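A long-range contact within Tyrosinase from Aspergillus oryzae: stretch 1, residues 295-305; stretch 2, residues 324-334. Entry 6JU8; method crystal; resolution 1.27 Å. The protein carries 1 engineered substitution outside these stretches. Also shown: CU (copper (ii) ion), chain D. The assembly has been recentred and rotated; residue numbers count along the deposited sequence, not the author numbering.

Stretch 1 295-305: GLNWGEFSSTR
Stretch 2 (324-334) NWMNLEAIHNN

What ties the two stretches together? The C-terminal end of helix 298-302 meets the N-terminal end of helix 328-334, and Leu328 N donates to Phe301 O at 2.9 Å, an oxygen left free because its helix ends at Ser302. A carboxylate suits Glu329 (chi1 t, chi2 t, chi3 12°): its OE1 alone accepts from Ser303 OG at 2.9 Å and Thr304 N at 3.0 Å. Ser303, extended at phi/psi -152/152 with chi1 t, also accepts at OG from Arg305 N, 3.0 Å. Water 1 donates to Thr304 OG1 (2.7 Å) and accepts from Asn333 ND2 (3.0 Å).

How do the helices lie? Their axes are nearly parallel, 4° apart and 9.2 Å at closest approach, with Phe301 CA 4.9 Å from Asn327 CA. Both start with asparagine N-caps, chi1 p, whose OD1 serves a first-turn N-H lacking a helical carbonyl: Asn297 OD1 accepts from Glu300 N (2.8 Å), Asn327 OD1 from Ala330 N (2.8 Å).

What packs around these bonds? Trp325 (chi1 p, chi2 -89°) offers a flat apolar face to Leu296 (m,t), whose CD1 lies 3.6 Å from the centroid of its six-membered ring. Phe301 (chi1 t) points CA-to-CB away, yet its ring returns beneath Leu328 CB, and CZ lies 4.0 Å from Leu328 CD2 (t,p). Thr304 (chi1 p) sets CG2 4.1 Å from Ala330 CB. Together the stretches bury 527 Å², leaving Ser302 O without a partner.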

ATOM      1  N   GLY A 295      34.459  14.652 -21.370  1.00 19.61           N
ATOM      2  CA  GLY A 295      34.522  14.748 -22.809  1.00 22.06           C
ATOM      3  C   GLY A 295      33.200  14.549 -23.515  1.00 19.23           C
ATOM      4  O   GLY A 295      33.194  14.310 -24.724  1.00 21.12           O
ATOM      5  N   LEU A 296      32.106  14.689 -22.769  1.00 14.32           N
ATOM      6  CA  LEU A 296      30.782  14.543 -23.342  1.00 13.58           C
ATOM      7  C   LEU A 296      30.175  15.872 -23.768  1.00 11.96           C
ATOM      8  O   LEU A 296      30.440  16.938 -23.186  1.00 17.30           O
ATOM      9  CB  LEU A 296      29.849  13.910 -22.300  1.00 14.72           C
ATOM     10  CG  LEU A 296      30.291  12.564 -21.732  1.00 15.14           C
ATOM     11  CD1 LEU A 296      29.163  11.965 -20.900  1.00 17.68           C
ATOM     12  CD2 LEU A 296      30.737  11.620 -22.833  1.00 19.49           C
ATOM     13  N   ASN A 297      29.343  15.842 -24.803  1.00 12.60           N
ATOM     14  CA  ASN A 297      28.678  17.057 -25.253  1.00 11.51           C
ATOM     15  C   ASN A 297      27.238  17.066 -24.757  1.00 10.52           C
ATOM     16  O   ASN A 297      26.732  16.097 -24.156  1.00 11.29           O
ATOM     17  CB  ASN A 297      28.817  17.223 -26.771  1.00 13.31           C
ATOM     18  CG  ASN A 297      28.129  16.161 -27.592  1.00 12.03           C
ATOM     19  OD1 ASN A 297      27.043  15.699 -27.259  1.00 13.88           O
ATOM     20  ND2 ASN A 297      28.713  15.774 -28.743  1.00 13.89           N
ATOM     21  N   TRP A 298      26.557  18.196 -24.961  1.00 10.09           N
ATOM     22  CA  TRP A 298      25.189  18.380 -24.519  1.00  9.56           C
ATOM     23  C   TRP A 298      24.266  17.332 -25.127  1.00  9.90           C
ATOM     24  O   TRP A 298      23.392  16.764 -24.445  1.00 10.19           O
ATOM     25  CB  TRP A 298      24.649  19.791 -24.863  1.00 11.52           C
ATOM     26  CG  TRP A 298      23.192  19.895 -24.477  1.00 10.20           C
ATOM     27  CD1 TRP A 298      22.117  19.801 -25.330  1.00  9.64           C
ATOM     28  CD2 TRP A 298      22.653  20.070 -23.167  1.00 10.00           C
ATOM     29  NE1 TRP A 298      20.944  19.920 -24.622  1.00  9.33           N
ATOM     30  CE2 TRP A 298      21.252  20.085 -23.294  1.00 10.11           C
ATOM     31  CE3 TRP A 298      23.233  20.223 -21.895  1.00 10.48           C
ATOM     32  CZ2 TRP A 298      20.407  20.246 -22.192  1.00 10.27           C
ATOM     33  CZ3 TRP A 298      22.391  20.376 -20.805  1.00 10.31           C
ATOM     34  CH2 TRP A 298      21.004  20.388 -20.961  1.00 11.18           C
ATOM     35  N   GLY A 299      24.418  17.072 -26.422  1.00 10.15           N
ATOM     36  CA  GLY A 299      23.531  16.121 -27.107  1.00 10.51           C
ATOM     37  C   GLY A 299      23.608  14.761 -26.427  1.00 10.25           C
ATOM     38  O   GLY A 299      22.584  14.090 -26.182  1.00 12.18           O
ATOM     39  N   GLU A 300      24.833  14.294 -26.164  1.00 10.74           N
ATOM     40  CA  GLU A 300      25.055  12.968 -25.603  1.00 12.80           C
ATOM     41  C   GLU A 300      24.563  12.881 -24.164  1.00 11.57           C
ATOM     42  O   GLU A 300      24.111  11.817 -23.725  1.00 12.17           O
ATOM     43  CB  GLU A 300      26.543  12.605 -25.591  1.00 19.16           C
ATOM     44  CG  GLU A 300      27.242  12.607 -26.922  1.00 25.08           C
ATOM     45  CD  GLU A 300      28.735  12.366 -26.689  1.00 20.86           C
ATOM     46  OE1 GLU A 300      29.196  11.292 -27.094  1.00 23.37           O
ATOM     47  OE2 GLU A 300      29.436  13.244 -26.152  1.00 16.79           O
ATOM     48  N   PHE A 301      24.723  13.967 -23.401  1.00 11.39           N
ATOM     49  CA  PHE A 301      24.307  13.999 -21.994  1.00 10.26           C
ATOM     50  C   PHE A 301      22.783  13.993 -21.894  1.00  9.67           C
ATOM     51  O   PHE A 301      22.207  13.311 -21.047  1.00 10.12           O
ATOM     52  CB  PHE A 301      24.862  15.267 -21.337  1.00 13.21           C
ATOM     53  CG  PHE A 301      24.214  15.595 -20.024  1.00 11.27           C
ATOM     54  CD1 PHE A 301      24.573  14.905 -18.868  1.00 11.88           C
ATOM     55  CD2 PHE A 301      23.226  16.567 -19.950  1.00 12.07           C
ATOM     56  CE1 PHE A 301      23.936  15.135 -17.660  1.00 11.72           C
ATOM     57  CE2 PHE A 301      22.615  16.829 -18.735  1.00 12.47           C
ATOM     58  CZ  PHE A 301      22.970  16.122 -17.604  1.00 12.01           C
ATOM     59  N   SER A 302      22.136  14.798 -22.728  1.00  9.83           N
ATOM     60  CA  SER A 302      20.767  15.221 -22.485  1.00  9.52           C
ATOM     61  C   SER A 302      19.690  14.230 -22.905  1.00  9.93           C
ATOM     62  O   SER A 302      18.569  14.326 -22.374  1.00 12.98           O
ATOM     63  CB  SER A 302      20.466  16.551 -23.236  1.00 10.13           C
ATOM     64  OG  SER A 302      20.619  16.379 -24.634  1.00 10.68           O
ATOM     65  N   SER A 303      19.953  13.353 -23.873  1.00  9.56           N
ATOM     66  CA  SER A 303      18.816  12.658 -24.496  1.00  9.46           C
ATOM     67  C   SER A 303      19.177  11.296 -25.039  1.00  9.50           C
ATOM     68  O   SER A 303      20.288  11.078 -25.550  1.00 10.77           O
ATOM     69  CB  SER A 303      18.252  13.520 -25.643  1.00 10.22           C
ATOM     70  OG  SER A 303      17.108  12.937 -26.242  1.00 10.65           O
ATOM     71  N   THR A 304      18.154  10.430 -25.051  1.00 10.02           N
ATOM     72  CA  THR A 304      18.214   9.169 -25.790  1.00 11.15           C
ATOM     73  C   THR A 304      18.315   9.388 -27.287  1.00 10.95           C
ATOM     74  O   THR A 304      18.662   8.452 -28.030  1.00 14.21           O
ATOM     75  CB  THR A 304      16.971   8.303 -25.471  1.00 11.23           C
ATOM     76  OG1 THR A 304      15.795   9.092 -25.640  1.00 13.43           O
ATOM     77  CG2 THR A 304      17.014   7.842 -24.016  1.00 13.71           C
ATOM     78  N   ARG A 305      18.056  10.587 -27.819  1.00 11.75           N
ATOM     79  CA  ARG A 305      18.088  10.762 -29.271  1.00 12.42           C
ATOM     80  C   ARG A 305      19.491  10.670 -29.845  1.00 12.43           C
ATOM     81  O   ARG A 305      19.659  10.384 -31.041  1.00 13.79           O
ATOM     82  CB  ARG A 305      17.444  12.107 -29.660  1.00 12.28           C
ATOM     83  CG  ARG A 305      17.383  12.279 -31.176  1.00 13.60           C
ATOM     84  CD  ARG A 305      16.717  13.561 -31.604  1.00 16.56           C
ATOM     85  NE  ARG A 305      15.289  13.598 -31.320  1.00 14.43           N
ATOM     86  CZ  ARG A 305      14.413  14.336 -31.987  1.00 14.56           C
ATOM     87  NH1 ARG A 305      13.132  14.290 -31.613  1.00 15.78           N
ATOM     88  NH2 ARG A 305      14.792  15.100 -33.017  1.00 17.21           N
ATOM     89  N   ASN A 324      29.906   2.422 -21.306  1.00 32.55           N
ATOM     90  CA  ASN A 324      30.090   2.329 -19.869  1.00 26.25           C
ATOM     91  C   ASN A 324      29.556   3.567 -19.153  1.00 18.74           C
ATOM     92  O   ASN A 324      29.868   3.828 -17.992  1.00 19.61           O
ATOM     93  CB  ASN A 324      31.554   2.067 -19.539  1.00 25.95           C
ATOM     94  CG  ASN A 324      31.941   0.657 -19.973  1.00 33.03           C
ATOM     95  OD1 ASN A 324      31.126  -0.264 -20.004  1.00 48.49           O
ATOM     96  ND2 ASN A 324      33.210   0.488 -20.321  1.00 43.83           N
ATOM     97  N   TRP A 325      28.684   4.321 -19.807  1.00 16.17           N
ATOM     98  CA  TRP A 325      27.901   5.349 -19.113  1.00 13.93           C
ATOM     99  C   TRP A 325      26.557   5.458 -19.831  1.00 12.31           C
ATOM    100  O   TRP A 325      26.431   5.067 -20.992  1.00 14.81           O
ATOM    101  CB  TRP A 325      28.611   6.707 -19.052  1.00 15.46           C
ATOM    102  CG  TRP A 325      28.884   7.303 -20.403  1.00 16.24           C
ATOM    103  CD1 TRP A 325      29.996   7.095 -21.174  1.00 17.77           C
ATOM    104  CD2 TRP A 325      28.035   8.184 -21.144  1.00 16.64           C
ATOM    105  NE1 TRP A 325      29.893   7.796 -22.348  1.00 18.84           N
ATOM    106  CE2 TRP A 325      28.702   8.469 -22.359  1.00 18.91           C
ATOM    107  CE3 TRP A 325      26.783   8.766 -20.934  1.00 18.64           C
ATOM    108  CZ2 TRP A 325      28.169   9.305 -23.349  1.00 23.00           C
ATOM    109  CZ3 TRP A 325      26.255   9.596 -21.912  1.00 21.84           C
ATOM    110  CH2 TRP A 325      26.949   9.859 -23.103  1.00 22.16           C
ATOM    111  N   MET A 326      25.591   6.031 -19.131  1.00 11.86           N
ATOM    112  CA  MET A 326      24.228   6.170 -19.634  1.00 11.83           C
ATOM    113  C   MET A 326      23.784   7.625 -19.525  1.00 10.96           C
ATOM    114  O   MET A 326      24.055   8.265 -18.507  1.00 11.64           O
ATOM    115  CB  MET A 326      23.304   5.264 -18.815  1.00 13.50           C
ATOM    116  CG  MET A 326      21.843   5.319 -19.213  1.00 13.31           C
ATOM    117  SD  MET A 326      20.878   4.109 -18.300  1.00 13.50           S
ATOM    118  CE  MET A 326      21.460   2.569 -18.987  1.00 15.36           C
ATOM    119  N   ASN A 327      23.116   8.164 -20.545  1.00 10.95           N
ATOM    120  CA  ASN A 327      22.706   9.567 -20.532  1.00 10.34           C
ATOM    121  C   ASN A 327      21.615   9.855 -19.491  1.00  9.13           C
ATOM    122  O   ASN A 327      20.957   8.965 -18.949  1.00 10.32           O
ATOM    123  CB  ASN A 327      22.268   9.972 -21.942  1.00 12.16           C
ATOM    124  CG  ASN A 327      20.993   9.307 -22.382  1.00 10.62           C
ATOM    125  OD1 ASN A 327      19.914   9.670 -21.931  1.00 10.97           O
ATOM    126  ND2 ASN A 327      21.091   8.323 -23.280  1.00 15.02           N
ATOM    127  N   LEU A 328      21.407  11.148 -19.220  1.00  9.07           N
ATOM    128  CA  LEU A 328      20.459  11.597 -18.216  1.00  7.93           C
ATOM    129  C   LEU A 328      19.039  11.086 -18.454  1.00  9.04           C
ATOM    130  O   LEU A 328      18.336  10.614 -17.546  1.00  9.24           O
ATOM    131  CB  LEU A 328      20.403  13.134 -18.243  1.00  8.76           C
ATOM    132  CG  LEU A 328      19.382  13.781 -17.301  1.00  8.05           C
ATOM    133  CD1 LEU A 328      19.913  13.747 -15.871  1.00 10.74           C
ATOM    134  CD2 LEU A 328      19.093  15.208 -17.748  1.00 10.53           C
ATOM    135  N   GLU A 329      18.580  11.165 -19.710  1.00  8.44           N
ATOM    136  CA  GLU A 329      17.197  10.794 -19.999  1.00  8.61           C
ATOM    137  C   GLU A 329      17.004   9.288 -19.810  1.00  9.07           C
ATOM    138  O   GLU A 329      15.981   8.875 -19.254  1.00  9.10           O
ATOM    139  CB  GLU A 329      16.831  11.194 -21.426  1.00 10.30           C
ATOM    140  CG  GLU A 329      15.359  10.987 -21.741  1.00 10.53           C
ATOM    141  CD  GLU A 329      14.940  11.530 -23.090  1.00 10.09           C
ATOM    142  OE1 GLU A 329      15.777  11.897 -23.944  1.00 10.82           O
ATOM    143  OE2 GLU A 329      13.712  11.544 -23.309  1.00 11.54           O
ATOM    144  N   ALA A 330      17.965   8.486 -20.246  1.00  9.52           N
ATOM    145  CA  ALA A 330      17.900   7.028 -20.094  1.00  9.81           C
ATOM    146  C   ALA A 330      17.865   6.648 -18.622  1.00  8.91           C
ATOM    147  O   ALA A 330      17.121   5.752 -18.202  1.00  9.75           O
ATOM    148  CB  ALA A 330      19.092   6.400 -20.826  1.00 11.31           C
ATOM    149  N   ILE A 331      18.726   7.259 -17.796  1.00  8.90           N
ATOM    150  CA  ILE A 331      18.681   6.959 -16.364  1.00  8.68           C
ATOM    151  C   ILE A 331      17.293   7.297 -15.824  1.00  8.64           C
ATOM    152  O   ILE A 331      16.642   6.531 -15.113  1.00 10.23           O
ATOM    153  CB  ILE A 331      19.761   7.707 -15.564  1.00  8.99           C
ATOM    154  CG1 ILE A 331      21.171   7.232 -15.956  1.00 10.14           C
ATOM    155  CG2 ILE A 331      19.533   7.553 -14.070  1.00 11.01           C
ATOM    156  CD1 ILE A 331      22.298   8.009 -15.302  1.00 11.34           C
ATOM    157  N   HIS A 332      16.827   8.504 -16.143  1.00  8.72           N
ATOM    158  CA  HIS A 332      15.513   8.986 -15.729  1.00  8.10           C
ATOM    159  C   HIS A 332      14.398   8.035 -16.137  1.00  8.68           C
ATOM    160  O   HIS A 332      13.446   7.856 -15.363  1.00  8.87           O
ATOM    161  CB  HIS A 332      15.309  10.374 -16.340  1.00 11.03           C
ATOM    162  CG  HIS A 332      13.938  10.704 -16.837  1.00  9.78           C
ATOM    163  ND1 HIS A 332      13.464  10.321 -18.081  1.00 11.13           N
ATOM    164  CD2 HIS A 332      12.952  11.445 -16.279  1.00  9.40           C
ATOM    165  CE1 HIS A 332      12.242  10.805 -18.245  1.00 11.00           C
ATOM    166  NE2 HIS A 332      11.887  11.499 -17.155  1.00 10.19           N
ATOM    167  N   ASN A 333      14.471   7.429 -17.318  1.00  8.89           N
ATOM    168  CA  ASN A 333      13.437   6.503 -17.809  1.00  8.90           C
ATOM    169  C   ASN A 333      13.408   5.261 -16.944  1.00  8.63           C
ATOM    170  O   ASN A 333      12.326   4.761 -16.602  1.00 10.32           O
ATOM    171  CB  ASN A 333      13.783   6.103 -19.247  1.00 10.83           C
ATOM    172  CG  ASN A 333      13.563   7.177 -20.295  1.00 10.51           C
ATOM    173  OD1 ASN A 333      13.052   8.244 -20.006  1.00 12.00           O
ATOM    174  ND2 ASN A 333      14.017   6.872 -21.511  1.00 12.44           N
ATOM    175  N   ASN A 334      14.576   4.734 -16.611  1.00  8.52           N
ATOM    176  CA  ASN A 334      14.643   3.567 -15.731  1.00  8.66           C
ATOM    177  C   ASN A 334      14.047   3.911 -14.374  1.00  8.28           C
ATOM    178  O   ASN A 334      13.277   3.120 -13.805  1.00  9.23           O
ATOM    179  CB  ASN A 334      16.095   3.105 -15.613  1.00  9.94           C
ATOM    180  CG  ASN A 334      16.503   2.273 -16.804  1.00  9.87           C
ATOM    181  OD1 ASN A 334      16.178   1.084 -16.881  1.00 10.16           O
ATOM    182  ND2 ASN A 334      17.249   2.869 -17.723  1.00 10.99           N
TER
HETATM  183 CU    CU D 502      10.025  12.028 -16.152  0.53 10.87          CU
HETATM  184  O   HOH W   1      13.659   8.458 -24.059  1.00 21.23           O
HETATM  185  O   HOH W   2       8.852  12.786 -17.944  1.00 22.12           O